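Local coordinates for Alpha/beta hydrolase (Pseudomonas aeruginosa PAO1, PDB 4R1D), which binds calcium and is probably a lipase of the alpha/beta hydrolase family, an effector (Tle4) of the H2 type VI secretion system that the immunity protein Tli4 inhibits, at residues A[328-339]-A[359-370]. Sequence-based numbering, arbitrary orientation.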
loop_
_atom_site.group_PDB
_atom_site.type_symbol
_atom_site.label_atom_id
_atom_site.label_comp_id
_atom_site.label_asym_id
_atom_site.label_seq_id
_atom_site.Cartn_x
_atom_site.Cartn_y
_atom_site.Cartn_z
ATOM N N PRO A 328 -4.998 15.358 -5.949
ATOM C CA PRO A 328 -6.054 16.362 -5.760
ATOM C C PRO A 328 -7.283 16.112 -6.650
ATOM O O PRO A 328 -7.150 15.775 -7.826
ATOM C CB PRO A 328 -5.362 17.682 -6.143
ATOM C CG PRO A 328 -3.928 17.460 -5.735
ATOM C CD PRO A 328 -3.664 15.969 -6.092
ATOM N N SER A 329 -8.473 16.278 -6.080
ATOM C CA SER A 329 -9.718 16.112 -6.820
ATOM C C SER A 329 -10.034 17.383 -7.605
ATOM O O SER A 329 -9.270 18.347 -7.560
ATOM C CB SER A 329 -10.854 15.839 -5.848
ATOM O OG SER A 329 -11.072 16.974 -5.021
ATOM N N ALA A 330 -11.157 17.399 -8.316
ATOM C CA ALA A 330 -11.579 18.631 -8.996
ATOM C C ALA A 330 -11.980 19.719 -7.998
ATOM O O ALA A 330 -11.936 20.905 -8.316
ATOM C CB ALA A 330 -12.750 18.349 -9.958
ATOM N N GLU A 331 -12.388 19.304 -6.802
ATOM C CA GLU A 331 -12.881 20.223 -5.768
ATOM C C GLU A 331 -11.784 20.724 -4.829
ATOM O O GLU A 331 -11.997 21.615 -4.006
ATOM C CB GLU A 331 -13.976 19.540 -4.944
ATOM C CG GLU A 331 -15.273 19.270 -5.699
ATOM C CD GLU A 331 -15.193 18.051 -6.606
ATOM O OE1 GLU A 331 -14.475 17.080 -6.265
ATOM O OE2 GLU A 331 -15.857 18.060 -7.667
ATOM N N TYR A 332 -10.614 20.119 -4.936
ATOM C CA TYR A 332 -9.462 20.486 -4.119
ATOM C C TYR A 332 -9.192 21.978 -4.253
ATOM O O TYR A 332 -9.186 22.498 -5.361
ATOM C CB TYR A 332 -8.277 19.704 -4.674
ATOM C CG TYR A 332 -6.928 19.914 -4.044
ATOM C CD1 TYR A 332 -6.534 19.172 -2.939
ATOM C CD2 TYR A 332 -6.006 20.791 -4.608
ATOM C CE1 TYR A 332 -5.270 19.322 -2.403
ATOM C CE2 TYR A 332 -4.745 20.945 -4.080
ATOM C CZ TYR A 332 -4.383 20.209 -2.969
ATOM O OH TYR A 332 -3.131 20.351 -2.427
ATOM N N ARG A 333 -8.980 22.666 -3.133
ATOM C CA ARG A 333 -8.638 24.091 -3.173
ATOM C C ARG A 333 -9.769 24.881 -3.846
ATOM O O ARG A 333 -9.533 25.890 -4.517
ATOM C CB ARG A 333 -7.305 24.276 -3.909
ATOM C CG ARG A 333 -6.566 25.584 -3.624
ATOM C CD ARG A 333 -5.105 25.455 -4.022
ATOM N NE ARG A 333 -4.382 26.718 -3.927
ATOM C CZ ARG A 333 -3.062 26.829 -3.993
ATOM N NH1 ARG A 333 -2.291 25.740 -4.115
ATOM N NH2 ARG A 333 -2.508 28.031 -3.921
ATOM N N GLU A 334 -10.997 24.406 -3.649
ATOM C CA GLU A 334 -12.187 25.029 -4.218
ATOM C C GLU A 334 -12.037 25.252 -5.729
ATOM O O GLU A 334 -12.532 26.241 -6.276
ATOM C CB GLU A 334 -12.503 26.353 -3.492
ATOM C CG GLU A 334 -12.802 26.202 -1.984
ATOM C CD GLU A 334 -12.848 27.536 -1.234
ATOM O OE1 GLU A 334 -11.945 28.378 -1.441
ATOM O OE2 GLU A 334 -13.781 27.743 -0.423
ATOM N N GLY A 335 -11.350 24.329 -6.395
ATOM C CA GLY A 335 -11.188 24.375 -7.839
ATOM C C GLY A 335 -10.060 25.266 -8.338
ATOM O O GLY A 335 -9.818 25.349 -9.546
ATOM N N ARG A 336 -9.351 25.922 -7.424
ATOM C CA ARG A 336 -8.259 26.809 -7.839
ATOM C C ARG A 336 -6.987 26.038 -8.185
ATOM O O ARG A 336 -6.815 24.891 -7.767
ATOM C CB ARG A 336 -7.986 27.877 -6.783
ATOM C CG ARG A 336 -9.114 28.893 -6.638
ATOM C CD ARG A 336 -8.750 30.006 -5.668
ATOM N NE ARG A 336 -8.499 29.472 -4.335
ATOM C CZ ARG A 336 -9.450 29.199 -3.453
ATOM N NH1 ARG A 336 -10.719 29.435 -3.754
ATOM N NH2 ARG A 336 -9.130 28.703 -2.268
ATOM N N PRO A 337 -6.093 26.663 -8.965
ATOM C CA PRO A 337 -4.842 26.004 -9.346
ATOM C C PRO A 337 -3.865 25.800 -8.193
ATOM O O PRO A 337 -3.884 26.540 -7.206
ATOM C CB PRO A 337 -4.248 26.956 -10.385
ATOM C CG PRO A 337 -4.825 28.301 -10.039
ATOM C CD PRO A 337 -6.232 27.994 -9.587
ATOM N N TRP A 338 -3.022 24.781 -8.334
ATOM C CA TRP A 338 -1.992 24.469 -7.355
ATOM C C TRP A 338 -0.656 24.164 -8.016
ATOM O O TRP A 338 0.349 23.998 -7.349
ATOM C CB TRP A 338 -2.436 23.297 -6.478
ATOM C CG TRP A 338 -2.914 22.075 -7.227
ATOM C CD1 TRP A 338 -4.206 21.761 -7.539
ATOM C CD2 TRP A 338 -2.111 20.996 -7.722
ATOM N NE1 TRP A 338 -4.255 20.554 -8.197
ATOM C CE2 TRP A 338 -2.982 20.072 -8.331
ATOM C CE3 TRP A 338 -0.738 20.730 -7.717
ATOM C CZ2 TRP A 338 -2.525 18.886 -8.925
ATOM C CZ3 TRP A 338 -0.286 19.553 -8.314
ATOM C CH2 TRP A 338 -1.182 18.652 -8.906
ATOM N N LEU A 339 -0.642 24.095 -9.344
ATOM C CA LEU A 339 0.581 23.778 -10.057
ATOM C C LEU A 339 0.925 24.989 -10.888
ATOM O O LEU A 339 0.191 25.328 -11.815
ATOM C CB LEU A 339 0.375 22.573 -10.976
ATOM C CG LEU A 339 1.548 22.215 -11.901
ATOM C CD1 LEU A 339 2.788 21.805 -11.114
ATOM C CD2 LEU A 339 1.171 21.106 -12.886
ATOM N N TYR A 359 -2.305 25.573 -13.010
ATOM C CA TYR A 359 -3.146 24.425 -13.320
ATOM C C TYR A 359 -3.706 23.784 -12.049
ATOM O O TYR A 359 -3.053 23.826 -11.009
ATOM C CB TYR A 359 -2.322 23.406 -14.116
ATOM C CG TYR A 359 -1.698 24.004 -15.359
ATOM C CD1 TYR A 359 -0.447 24.608 -15.315
ATOM C CD2 TYR A 359 -2.367 23.979 -16.579
ATOM C CE1 TYR A 359 0.130 25.173 -16.465
ATOM C CE2 TYR A 359 -1.796 24.536 -17.725
ATOM C CZ TYR A 359 -0.550 25.131 -17.656
ATOM O OH TYR A 359 0.012 25.694 -18.794
ATOM N N PRO A 360 -4.927 23.218 -12.121
ATOM C CA PRO A 360 -5.812 23.223 -13.298
ATOM C C PRO A 360 -6.277 24.637 -13.638
ATOM O O PRO A 360 -6.456 25.461 -12.739
ATOM C CB PRO A 360 -7.031 22.411 -12.838
ATOM C CG PRO A 360 -6.577 21.652 -11.637
ATOM C CD PRO A 360 -5.527 22.495 -10.989
ATOM N N GLN A 361 -6.474 24.894 -14.928
ATOM C CA GLN A 361 -6.967 26.178 -15.414
ATOM C C GLN A 361 -8.486 26.145 -15.491
ATOM O O GLN A 361 -9.151 27.179 -15.334
ATOM C CB GLN A 361 -6.410 26.460 -16.812
ATOM C CG GLN A 361 -4.901 26.605 -16.903
ATOM C CD GLN A 361 -4.455 26.917 -18.324
ATOM O OE1 GLN A 361 -3.730 27.888 -18.569
ATOM N NE2 GLN A 361 -4.898 26.103 -19.265
ATOM N N ASN A 362 -9.036 24.954 -15.730
ATOM C CA ASN A 362 -10.490 24.814 -15.824
ATOM C C ASN A 362 -11.047 23.675 -14.978
ATOM O O ASN A 362 -11.941 22.940 -15.394
ATOM C CB ASN A 362 -10.957 24.675 -17.276
ATOM C CG ASN A 362 -12.468 24.771 -17.407
ATOM O OD1 ASN A 362 -13.117 25.549 -16.699
ATOM N ND2 ASN A 362 -13.039 23.969 -18.297
ATOM N N GLN A 363 -10.512 23.553 -13.768
ATOM C CA GLN A 363 -11.037 22.640 -12.759
ATOM C C GLN A 363 -11.081 21.179 -13.176
ATOM O O GLN A 363 -11.942 20.428 -12.715
ATOM C CB GLN A 363 -12.425 23.088 -12.304
ATOM C CG GLN A 363 -12.465 24.514 -11.779
ATOM C CD GLN A 363 -13.869 24.962 -11.474
ATOM O OE1 GLN A 363 -14.414 25.846 -12.139
ATOM N NE2 GLN A 363 -14.476 24.341 -10.476
ATOM N N ASP A 364 -10.143 20.769 -14.023
ATOM C CA ASP A 364 -10.053 19.362 -14.410
ATOM C C ASP A 364 -8.616 18.876 -14.336
ATOM O O ASP A 364 -7.931 18.788 -15.353
ATOM C CB ASP A 364 -10.604 19.149 -15.827
ATOM C CG ASP A 364 -10.734 17.678 -16.186
ATOM O OD1 ASP A 364 -10.167 16.827 -15.460
ATOM O OD2 ASP A 364 -11.396 17.366 -17.199
ATOM N N PRO A 365 -8.158 18.542 -13.127
ATOM C CA PRO A 365 -6.779 18.090 -12.945
ATOM C C PRO A 365 -6.542 16.771 -13.656
ATOM O O PRO A 365 -5.407 16.497 -14.049
ATOM C CB PRO A 365 -6.656 17.908 -11.418
ATOM C CG PRO A 365 -8.064 17.700 -10.941
ATOM C CD PRO A 365 -8.935 18.523 -11.874
ATOM N N TYR A 366 -7.596 15.974 -13.833
ATOM C CA TYR A 366 -7.442 14.670 -14.470
ATOM C C TYR A 366 -6.924 14.795 -15.898
ATOM O O TYR A 366 -5.963 14.111 -16.277
ATOM C CB TYR A 366 -8.752 13.870 -14.406
ATOM C CG TYR A 366 -9.338 13.882 -13.016
ATOM C CD1 TYR A 366 -8.825 13.069 -12.017
ATOM C CD2 TYR A 366 -10.378 14.749 -12.686
ATOM C CE1 TYR A 366 -9.348 13.110 -10.726
ATOM C CE2 TYR A 366 -10.908 14.787 -11.405
ATOM C CZ TYR A 366 -10.387 13.966 -10.436
ATOM O OH TYR A 366 -10.915 14.010 -9.174
ATOM N N GLU A 367 -7.538 15.677 -16.684
ATOM C CA GLU A 367 -7.112 15.859 -18.071
ATOM C C GLU A 367 -5.970 16.866 -18.196
ATOM O O GLU A 367 -5.059 16.693 -19.004
ATOM C CB GLU A 367 -8.289 16.316 -18.943
ATOM C CG GLU A 367 -9.480 15.366 -18.956
ATOM C CD GLU A 367 -9.177 14.042 -19.632
ATOM O OE1 GLU A 367 -8.349 14.022 -20.566
ATOM O OE2 GLU A 367 -9.770 13.020 -19.224
ATOM N N GLU A 368 -6.028 17.925 -17.396
ATOM C CA GLU A 368 -5.046 19.000 -17.492
ATOM C C GLU A 368 -3.660 18.630 -16.975
ATOM O O GLU A 368 -2.654 19.129 -17.464
ATOM C CB GLU A 368 -5.548 20.249 -16.770
ATOM C CG GLU A 368 -6.837 20.803 -17.333
ATOM C CD GLU A 368 -7.155 22.143 -16.734
ATOM O OE1 GLU A 368 -6.269 23.019 -16.775
ATOM O OE2 GLU A 368 -8.261 22.309 -16.189
ATOM N N ILE A 369 -3.607 17.747 -15.988
ATOM C CA ILE A 369 -2.339 17.419 -15.338
ATOM C C ILE A 369 -2.055 15.918 -15.358
ATOM O O ILE A 369 -1.026 15.486 -15.873
ATOM C CB ILE A 369 -2.330 17.915 -13.882
ATOM C CG1 ILE A 369 -2.561 19.431 -13.839
ATOM C CG2 ILE A 369 -1.018 17.584 -13.208
ATOM C CD1 ILE A 369 -2.774 20.000 -12.429
ATOM N N TYR A 370 -2.976 15.120 -14.820
ATOM C CA TYR A 370 -2.670 13.701 -14.572
ATOM C C TYR A 370 -2.439 12.869 -15.837
ATOM O O TYR A 370 -1.540 12.038 -15.863
ATOM C CB TYR A 370 -3.721 13.031 -13.671
ATOM C CG TYR A 370 -4.008 13.797 -12.409
ATOM C CD1 TYR A 370 -3.061 14.658 -11.871
ATOM C CD2 TYR A 370 -5.235 13.665 -11.752
ATOM C CE1 TYR A 370 -3.321 15.384 -10.715
ATOM C CE2 TYR A 370 -5.510 14.381 -10.598
ATOM C CZ TYR A 370 -4.549 15.245 -10.086
ATOM O OH TYR A 370 -4.819 15.960 -8.941
HETATM O O HOH W 1 -13.441 15.439 -8.370
HETATM O O HOH W 2 -14.195 22.295 -8.765
HETATM O O HOH W 3 -9.157 25.555 -12.186
#
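L339 and Y359 pair as an antiparallel, hydrogen-bonded bridge at the start of strand 339-342 and the end of strand 358-359, and W338 joins L339 opposite the same residue. Y359 O accepts from W338 N at 2.8 Å and from L339 N at 2.9 Å, the second donor lying in the carbonyl plane and the first tilted 31° from it; Y359 N returns a nearly straight bond to L339 O (172°). The W338 indole, swung between its own N and carbonyl carbon (chi1 51°), lies between P328 of its own segment and the Y359 O and I369 side of 359-370. Y359 O lies over one face and P328 CG over the other, near the rim, while I369 CD1 comes obliquely to the benzo end, 3.7 Å from W338 CZ2. P360, entered through a cis peptide bond, brings its CD within 3.6 Å of W338 NE1. L339 CD2 lies alongside I369 CD1 (4.1 Å), extending this apolar layer toward Y291 of helix 289-296. Farther along, Y370 OH donates to P328 O at 2.6 Å, in the carbonyl plane on a lone pair, so the ring edge is tied to the chain just before S329. P365 CG packs against S329 O, and the Y366 hydroxyl, bonded to H415 of helix 400-421, lies near S329 CA and shares a water with A330 N and E331 OE1. On the more open side, two further waters bridge the segments: one joins A330 O to Q363 NE2, the other gathers G335 O, P360 O and Q363 N. Helix 365-370 itself begins at the N-cap D364, whose OD1 accepts from E367 N. With two residues, W338 and L339, set against the single Y359, the strand pair carries a classic beta bulge, here at the edge of the small mixed sheet, apart from the parallel sheet of the alpha/beta hydrolase fold.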